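Local coordinates for aminopeptidase (Aneurinibacillus sp. AM-1, PDB 5IB9), which probably acts as a zinc-dependent metalloexopeptidase of the M28 family, removing amino acids one at a time from the amino-terminal end of peptides, at residues E45-S50 and V247-A252; Y53-Q58 and V206-K211; I223-H228 and L264-F269. One frame throughout, in Å; residues are numbered along the deposited sequence.

In the fold
Contacts 1, 2 and 3 lie close together on one side of the chain's centre, their own centres 9 to 10 Å apart. Along the chain the segments come in the order 45-50, 53-58, 206-211, 223-228, 247-252 and 264-269, so that contact 2 is nested inside contact 1, contact 3 opens after contact 2 has closed, and contacts 1 and 3 interlock. Of strands 55-66, 187-210, 263-269 and 222-228, contact 2 pairs the first two, contact 3 the last two, and backbone bonds between 187-210 and 263-269 join them. Helices 35-50 and 238-256, joined in contact 1, pack on this array. Together they build part of the peptidase framework, ending at the zinc ligand His228.

Contact 1 (E45-S50 and V247-A252); sequences EQQFKS and VTLELA
Leu249 presses one methyl group onto the ring of Phe48, and this is the tight heart of the contact. Its CD2 stands over the middle of the ring, 3.6 Å from the centroid of Phe48 and only 9° off the ring normal, an almost ideal CH-pi arrangement. Phe48 CG lies anti to its own carbonyl carbon (chi1 -78°), which starts the ring on its way toward the other helix. The ring's rim has neighbours as well. Ala252 CB sits near the ring plane, 3.7 Å from Phe48 CE1, where a small residue lets the aromatic edge come close to the helix. Thr248 CG2 approaches more distantly, 4.2 Å from Phe48 CZ, while the hydroxyl of Thr248 turns to Gly244 O and to Ser227 OG, so its buried polar atom is satisfied.

Packing slackens toward Gln47. Its CB, 3.8 Å from Leu249 CD2, and its CG still touch the Leu249 methyls; beyond the bend at chi2 the end of the chain leads away, as suits a long polar residue at a partly exposed margin. Farther round helix 35-50 come residues whose polar ends pair within their own helix: Lys49 NZ forms a weakly hydrogen-bonded salt bridge with Glu45 OE2 (3.0 Å), and Ser50 OG binds Gln47 O on a lone pair at 2.7 Å, near the helix's end.

The two helices run nearly parallel; the axes of the two short segments come within 9.8 Å and are inclined by 15°. Phe48 also touches Val55, Val206, Ala208 and Phe266, which places its side chain between helix 238-256 and strands 55-66, 187-210 and 263-269, with Leu249 CD2 and Ala208 CB on opposite faces of the ring; Leu249 reaches Thr21 of helix 15-25 as well.

Contact 2 (Y53-Q58 and V206-K211); sequences YHVEVQ and VIATKK
Tyr53 packs against the end of strand 187-210, touching three successive residues from its base to its tip. At the base, CB and CG both rest on Ala208 CB at 4.0 Å, a methyl small enough to admit the aromatic side chain. With CG anti to the carbonyl carbon (chi1 -71°), the ring comes beside the backbone: CD1 also touches that methyl and meets Thr209 O at 3.6 Å, the oxygen lying at the ring edge near its plane. CE1 is 3.6 Å from Lys210 CB, reached obliquely, and the hydroxyl OH passes that same Lys210 CB at 4.1 Å before it hydrogen-bonds Ala252 O on helix 238-256. An alanine here would probably open a gap beside Thr209 and Lys210 and leave Ala252 O without its hydroxyl partner.

From Val55 onward the two chains pair as antiparallel strands. Glu56 and Ile207 form the hydrogen-bonded pair, with Glu56 N to Ile207 O at 2.9 Å and Ile207 N to Glu56 O at 2.8 Å, both nearly straight. Val55 with Ala208 and Val57 with Val206 are non-hydrogen-bonded pairs, and Val55 CG1 touches Val206 CG1 at 3.6 Å on the face covered by helix 35-50. Branched valines suit both the extended backbone and this apolar face. A water bridges His54 N and Thr209 O, accepting from the first and donating to the second.

Glu56 OE2 hydrogen-bonds Ser287 OG of the second subunit, and the Val57 backbone bonds to that subunit too. The chemistry is thus divided: Val55, Val206 and Ala208 toward helix 35-50, main-chain groups paired between strands, and the Glu56 carboxylate at the dimer interface.

Contact 3 (I223-H228 and L264-F269); sequences IIIGSH and LRFITF. With ZN (zinc ion), chain C.
Ile225 and Phe266 lie side by side on neighbouring parallel strands, in the beta-alpha-beta crossover of the M28 alpha/beta fold, where helix 238-256 links strand 222-228 to strand 263-269. Ile225 has the most surface buried here. Its CG1 is anti to the carbonyl carbon (chi1 -57°), and CD1, one bond farther out, settles over a face of the Phe266 ring, 3.7 Å from Phe266 CE1 in a CH-pi contact. The slim end of an isoleucine lies close against that flat surface beneath the helix.

Phe269, next in burial, works on the other face of the strands. Its ring lies obliquely beside Gly226, with CE2 at 4.0 Å from Gly226 CA; with the ring held here, a CB on this residue would fall too close to CE2, so glycine fits. Over one face of the Phe269 ring, Ile267 CG2 of the same strand stands 3.4 Å above the plane, toward the rim. Phe269 N also donates a 2.7 Å bond to Ser227 O, one of five alternating backbone bonds that hold the parallel register.

Ser227 points its small hydroxyl to the helix side, where OG meets Thr268 CG2 at 3.5 Å and hydrogen-bonds Thr248. One residue on, the strand delivers His228 to the active site: Asp240 and Asp301 share its metal, the inhibitor touches His228, and His228 NE2 binds the zinc ion at 2.0 Å.

Contact 1 (E45-S50 and V247-A252)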
ATOM      1  N   GLU A  45      15.597 -16.738  -6.524  1.00  9.92           N
ATOM      2  CA  GLU A  45      14.641 -17.356  -7.471  1.00 11.59           C
ATOM      3  C   GLU A  45      15.264 -18.582  -8.136  1.00 11.52           C
ATOM      4  O   GLU A  45      14.594 -19.667  -8.212  1.00 12.69           O
ATOM      5  CB  GLU A  45      14.347 -16.227  -8.515  1.00 11.01           C
ATOM      6  CG  GLU A  45      13.625 -16.909  -9.716  1.00 13.24           C
ATOM      7  CD  GLU A  45      13.397 -15.896 -10.846  1.00 16.47           C
ATOM      8  OE1 GLU A  45      13.832 -14.769 -10.786  1.00 14.79           O
ATOM      9  OE2 GLU A  45      12.792 -16.402 -11.794  1.00 20.89           O
ATOM     10  N   GLN A  46      16.508 -18.486  -8.593  1.00 11.82           N
ATOM     11  CA  GLN A  46      17.196 -19.627  -9.229  1.00 15.29           C
ATOM     12  C   GLN A  46      17.314 -20.800  -8.325  1.00 15.11           C
ATOM     13  O   GLN A  46      17.113 -21.938  -8.759  1.00 15.11           O
ATOM     14  CB  GLN A  46      18.560 -19.205  -9.764  1.00 15.70           C
ATOM     15  CG  GLN A  46      19.347 -20.400 -10.387  1.00 21.70           C
ATOM     16  CD  GLN A  46      18.599 -21.064 -11.521  1.00 30.90           C
ATOM     17  OE1 GLN A  46      17.802 -20.425 -12.274  1.00 26.99           O
ATOM     18  NE2 GLN A  46      18.890 -22.342 -11.704  1.00 35.00           N
ATOM     19  N   GLN A  47      17.630 -20.541  -7.054  1.00 11.98           N
ATOM     20  CA  GLN A  47      17.776 -21.696  -6.162  1.00 12.80           C
ATOM     21  C   GLN A  47      16.458 -22.402  -5.961  1.00 12.12           C
ATOM     22  O   GLN A  47      16.349 -23.646  -6.057  1.00 13.19           O
ATOM     23  CB  GLN A  47      18.341 -21.350  -4.789  1.00 11.49           C
ATOM     24  CG  GLN A  47      19.695 -20.657  -4.850  1.00 12.64           C
ATOM     25  CD  GLN A  47      20.663 -21.092  -5.956  1.00 15.05           C
ATOM     26  OE1 GLN A  47      20.994 -20.239  -6.853  1.00 21.16           O
ATOM     27  NE2 GLN A  47      21.083 -22.349  -5.940  1.00 14.62           N
ATOM     28  N   PHE A  48      15.376 -21.629  -5.751  1.00 12.52           N
ATOM     29  CA  PHE A  48      14.137 -22.306  -5.585  1.00 11.76           C
ATOM     30  C   PHE A  48      13.753 -23.090  -6.838  1.00 14.45           C
ATOM     31  O   PHE A  48      13.222 -24.174  -6.740  1.00 13.86           O
ATOM     32  CB  PHE A  48      12.986 -21.302  -5.342  1.00 11.18           C
ATOM     33  CG  PHE A  48      12.897 -20.715  -3.913  1.00  9.25           C
ATOM     34  CD1 PHE A  48      12.804 -21.487  -2.777  1.00  8.82           C
ATOM     35  CD2 PHE A  48      12.886 -19.303  -3.773  1.00  8.68           C
ATOM     36  CE1 PHE A  48      12.608 -20.932  -1.496  1.00  9.37           C
ATOM     37  CE2 PHE A  48      12.645 -18.761  -2.491  1.00 12.12           C
ATOM     38  CZ  PHE A  48      12.537 -19.574  -1.389  1.00  9.38           C
ATOM     39  N   LYS A  49      14.003 -22.487  -7.999  1.00 14.52           N
ATOM     40  CA  LYS A  49      13.640 -23.196  -9.240  1.00 14.26           C
ATOM     41  C   LYS A  49      14.460 -24.460  -9.302  1.00 16.39           C
ATOM     42  O   LYS A  49      13.916 -25.502  -9.826  1.00 19.70           O
ATOM     43  CB  LYS A  49      13.906 -22.332 -10.459  1.00 18.54           C
ATOM     44  CG  LYS A  49      12.864 -21.335 -10.740  1.00 18.58           C
ATOM     45  CD  LYS A  49      13.400 -20.550 -12.021  1.00 22.25           C
ATOM     46  CE  LYS A  49      12.615 -19.359 -12.413  1.00 29.03           C
ATOM     47  NZ  LYS A  49      13.449 -18.679 -13.579  1.00 26.32           N
ATOM     48  N   SER A  50      15.708 -24.436  -8.879  1.00 17.39           N
ATOM     49  CA  SER A  50      16.565 -25.645  -8.967  1.00 17.00           C
ATOM     50  C   SER A  50      16.067 -26.814  -8.129  1.00 18.59           C
ATOM     51  O   SER A  50      16.456 -27.985  -8.360  1.00 20.52           O
ATOM     52  CB  SER A  50      17.973 -25.362  -8.652  1.00 17.06           C
ATOM     53  OG  SER A  50      18.206 -25.283  -7.229  1.00 19.21           O
ATOM     54  N   VAL A 247      18.507 -20.684   5.434  1.00 10.00           N
ATOM     55  CA  VAL A 247      17.603 -21.723   6.071  1.00  9.11           C
ATOM     56  C   VAL A 247      16.286 -21.859   5.301  1.00  8.92           C
ATOM     57  O   VAL A 247      15.800 -22.933   5.095  1.00 11.17           O
ATOM     58  CB  VAL A 247      17.336 -21.387   7.555  1.00  9.04           C
ATOM     59  CG1 VAL A 247      16.423 -22.439   8.216  1.00 11.41           C
ATOM     60  CG2 VAL A 247      18.719 -21.363   8.294  1.00 13.87           C
ATOM     61  N   THR A 248      15.768 -20.741   4.804  1.00  8.80           N
ATOM     62  CA  THR A 248      14.529 -20.744   4.008  1.00  8.91           C
ATOM     63  C   THR A 248      14.721 -21.615   2.729  1.00 10.30           C
ATOM     64  O   THR A 248      13.904 -22.487   2.491  1.00  9.79           O
ATOM     65  CB  THR A 248      14.091 -19.339   3.642  1.00  9.05           C
ATOM     66  OG1 THR A 248      13.789 -18.604   4.843  1.00  9.13           O
ATOM     67  CG2 THR A 248      12.751 -19.368   2.802  1.00  9.86           C
ATOM     68  N   LEU A 249      15.814 -21.379   2.011  1.00  9.30           N
ATOM     69  CA  LEU A 249      16.120 -22.148   0.779  1.00  9.29           C
ATOM     70  C   LEU A 249      16.337 -23.600   1.132  1.00  9.65           C
ATOM     71  O   LEU A 249      15.805 -24.444   0.465  1.00 11.62           O
ATOM     72  CB  LEU A 249      17.350 -21.522   0.094  1.00 10.48           C
ATOM     73  CG  LEU A 249      17.143 -20.235  -0.632  1.00  9.86           C
ATOM     74  CD1 LEU A 249      18.498 -19.758  -1.157  1.00 11.73           C
ATOM     75  CD2 LEU A 249      16.184 -20.481  -1.839  1.00 13.01           C
ATOM     76  N   GLU A 250      17.128 -23.826   2.193  1.00 10.39           N
ATOM     77  CA  GLU A 250      17.478 -25.201   2.506  1.00 11.83           C
ATOM     78  C   GLU A 250      16.217 -25.987   2.906  1.00 12.25           C
ATOM     79  O   GLU A 250      16.035 -27.174   2.567  1.00 11.94           O
ATOM     80  CB  GLU A 250      18.619 -25.261   3.485  1.00 10.96           C
ATOM     81  CG  GLU A 250      19.031 -26.749   3.824  1.00 13.04           C
ATOM     82  CD  GLU A 250      19.512 -27.639   2.673  1.00 15.77           C
ATOM     83  OE1 GLU A 250      19.738 -27.220   1.514  1.00 15.58           O
ATOM     84  OE2 GLU A 250      19.606 -28.858   2.990  1.00 14.49           O
ATOM     85  N   LEU A 251      15.327 -25.389   3.710  1.00 11.13           N
ATOM     86  CA  LEU A 251      14.146 -26.098   4.089  1.00  9.75           C
ATOM     87  C   LEU A 251      13.256 -26.290   2.854  1.00  8.89           C
ATOM     88  O   LEU A 251      12.546 -27.338   2.738  1.00 11.50           O
ATOM     89  CB  LEU A 251      13.313 -25.396   5.222  1.00  9.83           C
ATOM     90  CG  LEU A 251      14.141 -25.457   6.533  1.00  8.61           C
ATOM     91  CD1 LEU A 251      13.355 -24.678   7.551  1.00 10.73           C
ATOM     92  CD2 LEU A 251      14.383 -26.878   7.026  1.00 11.93           C
ATOM     93  N   ALA A 252      13.239 -25.308   1.913  1.00  9.45           N
ATOM     94  CA  ALA A 252      12.442 -25.601   0.688  1.00  9.77           C
ATOM     95  C   ALA A 252      13.066 -26.814  -0.061  1.00 12.07           C
ATOM     96  O   ALA A 252      12.303 -27.587  -0.545  1.00 12.45           O
ATOM     97  CB  ALA A 252      12.499 -24.401  -0.235  1.00 10.45           C
TER

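Contact 2 (Y53-Q58 and V206-K211)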
ATOM      1  N   TYR A  53      10.673 -25.828  -7.662  1.00 17.91           N
ATOM      2  CA  TYR A  53       9.596 -24.927  -7.411  1.00 17.83           C
ATOM      3  C   TYR A  53       9.261 -23.971  -8.595  1.00 16.03           C
ATOM      4  O   TYR A  53      10.150 -23.484  -9.294  1.00 19.10           O
ATOM      5  CB  TYR A  53       9.927 -24.026  -6.186  1.00 15.66           C
ATOM      6  CG  TYR A  53       9.892 -24.800  -4.859  1.00 16.71           C
ATOM      7  CD1 TYR A  53       8.767 -24.798  -4.074  1.00 18.57           C
ATOM      8  CD2 TYR A  53      11.039 -25.445  -4.380  1.00 15.20           C
ATOM      9  CE1 TYR A  53       8.734 -25.500  -2.897  1.00 17.55           C
ATOM     10  CE2 TYR A  53      10.985 -26.193  -3.196  1.00 15.01           C
ATOM     11  CZ  TYR A  53       9.825 -26.245  -2.466  1.00 18.56           C
ATOM     12  OH  TYR A  53       9.757 -26.941  -1.256  1.00 18.56           O
ATOM     13  N   HIS A  54       7.989 -23.754  -8.730  1.00 18.92           N
ATOM     14  CA  HIS A  54       7.507 -22.561  -9.488  1.00 20.73           C
ATOM     15  C   HIS A  54       7.649 -21.326  -8.538  1.00 17.84           C
ATOM     16  O   HIS A  54       7.277 -21.358  -7.338  1.00 21.86           O
ATOM     17  CB  HIS A  54       6.064 -22.798  -9.962  1.00 22.52           C
ATOM     18  CG  HIS A  54       5.475 -21.639 -10.688  1.00 30.01           C
ATOM     19  ND1 HIS A  54       4.557 -20.790 -10.104  1.00 41.21           N
ATOM     20  CD2 HIS A  54       5.658 -21.196 -11.955  1.00 37.66           C
ATOM     21  CE1 HIS A  54       4.205 -19.869 -10.981  1.00 40.09           C
ATOM     22  NE2 HIS A  54       4.871 -20.083 -12.107  1.00 38.99           N
ATOM     23  N   VAL A  55       8.151 -20.272  -9.120  1.00 17.18           N
ATOM     24  CA  VAL A  55       8.532 -19.105  -8.242  1.00 14.55           C
ATOM     25  C   VAL A  55       7.812 -17.889  -8.784  1.00 14.15           C
ATOM     26  O   VAL A  55       7.649 -17.747 -10.012  1.00 14.11           O
ATOM     27  CB  VAL A  55      10.059 -18.942  -8.343  1.00 14.80           C
ATOM     28  CG1 VAL A  55      10.489 -17.698  -7.550  1.00 15.83           C
ATOM     29  CG2 VAL A  55      10.725 -20.144  -7.725  1.00 17.60           C
ATOM     30  N   GLU A  56       7.300 -17.048  -7.912  1.00 11.35           N
ATOM     31  CA  GLU A  56       6.802 -15.747  -8.332  1.00 12.58           C
ATOM     32  C   GLU A  56       7.657 -14.655  -7.686  1.00 11.13           C
ATOM     33  O   GLU A  56       8.181 -14.819  -6.576  1.00 11.77           O
ATOM     34  CB  GLU A  56       5.401 -15.558  -7.745  1.00 13.66           C
ATOM     35  CG  GLU A  56       4.481 -16.634  -8.498  1.00 16.20           C
ATOM     36  CD  GLU A  56       4.171 -16.344 -10.042  1.00 30.77           C
ATOM     37  OE1 GLU A  56       3.623 -17.261 -10.707  1.00 34.88           O
ATOM     38  OE2 GLU A  56       4.525 -15.272 -10.650  1.00 29.09           O
ATOM     39  N   VAL A  57       7.767 -13.523  -8.383  1.00 10.34           N
ATOM     40  CA  VAL A  57       8.584 -12.372  -7.874  1.00  9.45           C
ATOM     41  C   VAL A  57       7.588 -11.237  -7.789  1.00  8.48           C
ATOM     42  O   VAL A  57       7.068 -10.756  -8.797  1.00 10.99           O
ATOM     43  CB  VAL A  57       9.736 -12.107  -8.749  1.00 10.38           C
ATOM     44  CG1 VAL A  57      10.496 -10.867  -8.233  1.00 12.88           C
ATOM     45  CG2 VAL A  57      10.768 -13.261  -8.682  1.00 10.60           C
ATOM     46  N   GLN A  58       7.299 -10.776  -6.589  1.00  8.95           N
ATOM     47  CA  GLN A  58       6.341  -9.657  -6.397  1.00 10.13           C
ATOM     48  C   GLN A  58       7.100  -8.327  -6.293  1.00 10.21           C
ATOM     49  O   GLN A  58       7.838  -8.154  -5.354  1.00 10.56           O
ATOM     50  CB  GLN A  58       5.487  -9.920  -5.158  1.00 10.65           C
ATOM     51  CG  GLN A  58       4.440  -8.746  -4.903  1.00  9.39           C
ATOM     52  CD  GLN A  58       3.861  -8.792  -3.552  1.00 10.72           C
ATOM     53  OE1 GLN A  58       4.361  -9.442  -2.594  1.00 11.17           O
ATOM     54  NE2 GLN A  58       2.745  -8.147  -3.377  1.00 11.02           N
ATOM     55  N   VAL A 206      10.322 -12.757  -3.115  1.00  8.25           N
ATOM     56  CA  VAL A 206      10.483 -13.997  -3.919  1.00  7.88           C
ATOM     57  C   VAL A 206       9.680 -15.064  -3.203  1.00  9.40           C
ATOM     58  O   VAL A 206       9.871 -15.327  -2.023  1.00  9.28           O
ATOM     59  CB  VAL A 206      11.954 -14.440  -4.012  1.00 10.50           C
ATOM     60  CG1 VAL A 206      11.924 -15.726  -4.902  1.00 10.74           C
ATOM     61  CG2 VAL A 206      12.804 -13.347  -4.635  1.00 10.76           C
ATOM     62  N   ILE A 207       8.720 -15.662  -3.948  1.00  9.41           N
ATOM     63  CA  ILE A 207       7.739 -16.542  -3.293  1.00  9.60           C
ATOM     64  C   ILE A 207       7.736 -17.929  -3.995  1.00 10.88           C
ATOM     65  O   ILE A 207       7.500 -18.022  -5.212  1.00 10.66           O
ATOM     66  CB  ILE A 207       6.330 -15.998  -3.398  1.00 10.46           C
ATOM     67  CG1 ILE A 207       6.228 -14.627  -2.735  1.00 12.59           C
ATOM     68  CG2 ILE A 207       5.291 -16.977  -2.734  1.00 10.28           C
ATOM     69  CD1 ILE A 207       5.714 -13.606  -3.694  1.00 18.85           C
ATOM     70  N   ALA A 208       8.001 -19.029  -3.269  1.00  9.65           N
ATOM     71  CA  ALA A 208       8.080 -20.405  -3.852  1.00 11.98           C
ATOM     72  C   ALA A 208       7.088 -21.234  -3.077  1.00 12.37           C
ATOM     73  O   ALA A 208       7.124 -21.272  -1.894  1.00 12.90           O
ATOM     74  CB  ALA A 208       9.552 -20.985  -3.633  1.00 11.85           C
ATOM     75  N   THR A 209       6.176 -21.873  -3.796  1.00 12.48           N
ATOM     76  CA  THR A 209       5.048 -22.565  -3.114  1.00 13.37           C
ATOM     77  C   THR A 209       5.122 -24.047  -3.449  1.00 14.44           C
ATOM     78  O   THR A 209       5.209 -24.368  -4.648  1.00 15.64           O
ATOM     79  CB  THR A 209       3.742 -21.959  -3.586  1.00 14.41           C
ATOM     80  OG1 THR A 209       3.668 -20.567  -3.182  1.00 17.03           O
ATOM     81  CG2 THR A 209       2.569 -22.742  -2.915  1.00 17.12           C
ATOM     82  N   LYS A 210       5.010 -24.852  -2.429  1.00 15.12           N
ATOM     83  CA  LYS A 210       4.821 -26.286  -2.575  1.00 15.74           C
ATOM     84  C   LYS A 210       3.332 -26.615  -2.295  1.00 13.65           C
ATOM     85  O   LYS A 210       2.823 -26.479  -1.188  1.00 13.81           O
ATOM     86  CB  LYS A 210       5.712 -27.037  -1.587  1.00 17.36           C
ATOM     87  CG  LYS A 210       5.722 -28.599  -1.929  1.00 18.44           C
ATOM     88  CD  LYS A 210       6.370 -29.390  -0.847  1.00 16.77           C
ATOM     89  CE  LYS A 210       6.653 -30.898  -1.357  1.00 21.92           C
ATOM     90  NZ  LYS A 210       5.401 -31.702  -1.336  1.00 22.36           N
ATOM     91  N   LYS A 211       2.638 -27.009  -3.344  1.00 16.22           N
ATOM     92  CA  LYS A 211       1.273 -27.464  -3.189  1.00 17.63           C
ATOM     93  C   LYS A 211       1.215 -28.827  -2.472  1.00 17.58           C
ATOM     94  O   LYS A 211       2.043 -29.608  -2.657  1.00 20.29           O
ATOM     95  CB  LYS A 211       0.589 -27.575  -4.561  1.00 21.33           C
ATOM     96  CG  LYS A 211       0.365 -26.248  -5.234  1.00 27.63           C
ATOM     97  CD  LYS A 211       0.316 -26.362  -6.747  1.00 39.70           C
ATOM     98  CE  LYS A 211      -0.622 -25.338  -7.365  1.00 42.60           C
ATOM     99  NZ  LYS A 211      -0.956 -25.590  -8.773  1.00 46.58           N
TER
HETATM  100  O   HOH W   1       6.067 -25.112  -7.097  1.00 27.73           O

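Contact 3 (I223-H228 and L264-F269)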
ATOM      1  N   ILE A 223       1.257 -22.936   5.580  1.00  9.86           N
ATOM      2  CA  ILE A 223       2.321 -22.441   6.473  1.00  9.21           C
ATOM      3  C   ILE A 223       3.255 -21.595   5.584  1.00 10.11           C
ATOM      4  O   ILE A 223       3.604 -21.968   4.501  1.00 10.25           O
ATOM      5  CB  ILE A 223       3.127 -23.589   7.084  1.00  9.04           C
ATOM      6  CG1 ILE A 223       2.208 -24.206   8.077  1.00 11.34           C
ATOM      7  CG2 ILE A 223       4.265 -22.941   7.846  1.00 10.14           C
ATOM      8  CD1 ILE A 223       2.777 -25.503   8.745  1.00 14.36           C
ATOM      9  N   ILE A 224       3.630 -20.412   6.125  1.00  9.96           N
ATOM     10  CA  ILE A 224       4.658 -19.468   5.516  1.00  9.40           C
ATOM     11  C   ILE A 224       5.935 -19.579   6.290  1.00  9.34           C
ATOM     12  O   ILE A 224       5.925 -19.619   7.555  1.00 10.96           O
ATOM     13  CB  ILE A 224       4.128 -18.062   5.525  1.00  9.11           C
ATOM     14  CG1 ILE A 224       2.810 -17.975   4.694  1.00  9.94           C
ATOM     15  CG2 ILE A 224       5.125 -17.149   4.942  1.00 10.56           C
ATOM     16  CD1 ILE A 224       2.129 -16.590   4.768  1.00 12.56           C
ATOM     17  N   ILE A 225       7.029 -19.785   5.525  1.00  9.28           N
ATOM     18  CA  ILE A 225       8.426 -19.716   6.149  1.00  7.61           C
ATOM     19  C   ILE A 225       9.053 -18.556   5.455  1.00  8.44           C
ATOM     20  O   ILE A 225       9.209 -18.591   4.209  1.00  9.06           O
ATOM     21  CB  ILE A 225       9.161 -21.029   5.882  1.00 11.00           C
ATOM     22  CG1 ILE A 225       8.401 -22.298   6.404  1.00 12.60           C
ATOM     23  CG2 ILE A 225      10.556 -20.991   6.513  1.00 11.57           C
ATOM     24  CD1 ILE A 225       7.428 -22.901   5.332  1.00 14.52           C
ATOM     25  N   GLY A 226       9.469 -17.585   6.239  1.00  9.12           N
ATOM     26  CA  GLY A 226       9.995 -16.316   5.657  1.00  9.31           C
ATOM     27  C   GLY A 226      11.400 -15.947   6.211  1.00  9.82           C
ATOM     28  O   GLY A 226      11.830 -16.407   7.272  1.00  8.91           O
ATOM     29  N   SER A 227      11.999 -15.022   5.477  1.00  9.12           N
ATOM     30  CA  SER A 227      13.278 -14.350   5.837  1.00  6.85           C
ATOM     31  C   SER A 227      13.300 -13.127   4.989  1.00  9.47           C
ATOM     32  O   SER A 227      12.436 -12.920   4.130  1.00  9.06           O
ATOM     33  CB  SER A 227      14.512 -15.271   5.579  1.00  7.78           C
ATOM     34  OG  SER A 227      14.406 -15.752   4.211  1.00  9.52           O
ATOM     35  N   HIS A 228      14.281 -12.250   5.197  1.00  8.77           N
ATOM     36  CA  HIS A 228      14.450 -11.062   4.321  1.00  8.71           C
ATOM     37  C   HIS A 228      15.814 -11.055   3.648  1.00 11.03           C
ATOM     38  O   HIS A 228      16.815 -11.507   4.242  1.00  8.54           O
ATOM     39  CB  HIS A 228      14.205  -9.702   5.091  1.00  8.63           C
ATOM     40  CG  HIS A 228      15.224  -9.363   6.174  1.00  8.98           C
ATOM     41  ND1 HIS A 228      16.320  -8.526   5.910  1.00 11.28           N
ATOM     42  CD2 HIS A 228      15.184  -9.587   7.489  1.00 11.11           C
ATOM     43  CE1 HIS A 228      16.964  -8.352   7.091  1.00 10.35           C
ATOM     44  NE2 HIS A 228      16.311  -8.999   8.037  1.00 11.09           N
ATOM     45  N   LEU A 264       2.969 -25.111   1.521  1.00 10.48           N
ATOM     46  CA  LEU A 264       4.088 -24.378   2.172  1.00  8.91           C
ATOM     47  C   LEU A 264       4.494 -23.283   1.236  1.00 12.77           C
ATOM     48  O   LEU A 264       4.679 -23.499   0.025  1.00 12.72           O
ATOM     49  CB  LEU A 264       5.243 -25.409   2.393  1.00 12.29           C
ATOM     50  CG  LEU A 264       4.942 -26.553   3.300  1.00 12.18           C
ATOM     51  CD1 LEU A 264       6.162 -27.453   3.461  1.00 17.65           C
ATOM     52  CD2 LEU A 264       4.544 -26.113   4.622  1.00 14.95           C
ATOM     53  N   ARG A 265       4.627 -22.074   1.779  1.00  9.63           N
ATOM     54  CA  ARG A 265       5.106 -20.943   0.984  1.00  9.80           C
ATOM     55  C   ARG A 265       6.404 -20.510   1.589  1.00 11.68           C
ATOM     56  O   ARG A 265       6.398 -20.031   2.767  1.00 11.30           O
ATOM     57  CB  ARG A 265       4.085 -19.775   1.017  1.00  9.77           C
ATOM     58  CG  ARG A 265       2.674 -20.224   0.465  1.00 10.15           C
ATOM     59  CD  ARG A 265       1.730 -19.074   0.434  1.00 11.13           C
ATOM     60  NE  ARG A 265       0.482 -19.570  -0.137  1.00 13.73           N
ATOM     61  CZ  ARG A 265      -0.525 -18.745  -0.375  1.00 16.16           C
ATOM     62  NH1 ARG A 265      -0.487 -17.403  -0.184  1.00 13.95           N
ATOM     63  NH2 ARG A 265      -1.580 -19.284  -0.894  1.00 11.16           N
ATOM     64  N   PHE A 266       7.461 -20.549   0.824  1.00  9.30           N
ATOM     65  CA  PHE A 266       8.817 -20.114   1.261  1.00 10.04           C
ATOM     66  C   PHE A 266       9.061 -18.785   0.630  1.00  9.81           C
ATOM     67  O   PHE A 266       8.963 -18.624  -0.603  1.00 10.17           O
ATOM     68  CB  PHE A 266       9.859 -21.151   0.779  1.00  9.14           C
ATOM     69  CG  PHE A 266       9.692 -22.540   1.355  1.00  9.41           C
ATOM     70  CD1 PHE A 266      10.312 -22.844   2.546  1.00 11.36           C
ATOM     71  CD2 PHE A 266       8.866 -23.431   0.713  1.00 10.10           C
ATOM     72  CE1 PHE A 266      10.162 -24.070   3.149  1.00 11.11           C
ATOM     73  CE2 PHE A 266       8.769 -24.763   1.241  1.00 13.12           C
ATOM     74  CZ  PHE A 266       9.391 -25.051   2.460  1.00 13.09           C
ATOM     75  N   ILE A 267       9.314 -17.759   1.489  1.00  8.44           N
ATOM     76  CA  ILE A 267       9.316 -16.415   0.964  1.00  6.78           C
ATOM     77  C   ILE A 267      10.568 -15.665   1.463  1.00  9.03           C
ATOM     78  O   ILE A 267      10.909 -15.741   2.672  1.00  9.70           O
ATOM     79  CB  ILE A 267       8.031 -15.597   1.407  1.00  8.44           C
ATOM     80  CG1 ILE A 267       6.795 -16.393   1.073  1.00 10.77           C
ATOM     81  CG2 ILE A 267       8.091 -14.207   0.744  1.00 10.97           C
ATOM     82  CD1 ILE A 267       5.530 -15.621   1.495  1.00 12.86           C
ATOM     83  N   THR A 268      11.209 -14.949   0.515  1.00  9.21           N
ATOM     84  CA  THR A 268      12.193 -13.980   1.003  1.00  8.27           C
ATOM     85  C   THR A 268      11.680 -12.605   0.710  1.00  7.24           C
ATOM     86  O   THR A 268      11.245 -12.279  -0.387  1.00  9.22           O
ATOM     87  CB  THR A 268      13.636 -14.245   0.389  1.00  8.42           C
ATOM     88  OG1 THR A 268      13.647 -14.031  -1.032  1.00 10.31           O
ATOM     89  CG2 THR A 268      13.994 -15.654   0.754  1.00  9.67           C
ATOM     90  N   PHE A 269      11.681 -11.756   1.757  1.00  8.44           N
ATOM     91  CA  PHE A 269      11.061 -10.422   1.635  1.00  7.46           C
ATOM     92  C   PHE A 269      12.072  -9.347   1.335  1.00  9.33           C
ATOM     93  O   PHE A 269      13.178  -9.396   1.875  1.00  9.61           O
ATOM     94  CB  PHE A 269      10.378 -10.082   2.927  1.00  8.21           C
ATOM     95  CG  PHE A 269       9.305 -11.010   3.389  1.00  7.40           C
ATOM     96  CD1 PHE A 269       8.061 -11.065   2.702  1.00  8.13           C
ATOM     97  CD2 PHE A 269       9.457 -11.835   4.476  1.00  8.47           C
ATOM     98  CE1 PHE A 269       7.039 -11.935   3.115  1.00  9.48           C
ATOM     99  CE2 PHE A 269       8.438 -12.702   4.914  1.00  8.07           C
ATOM    100  CZ  PHE A 269       7.254 -12.734   4.227  1.00  9.20           C
TER
HETATM  101 ZN    ZN C1002      16.963  -8.947   9.956  1.00 13.08          ZN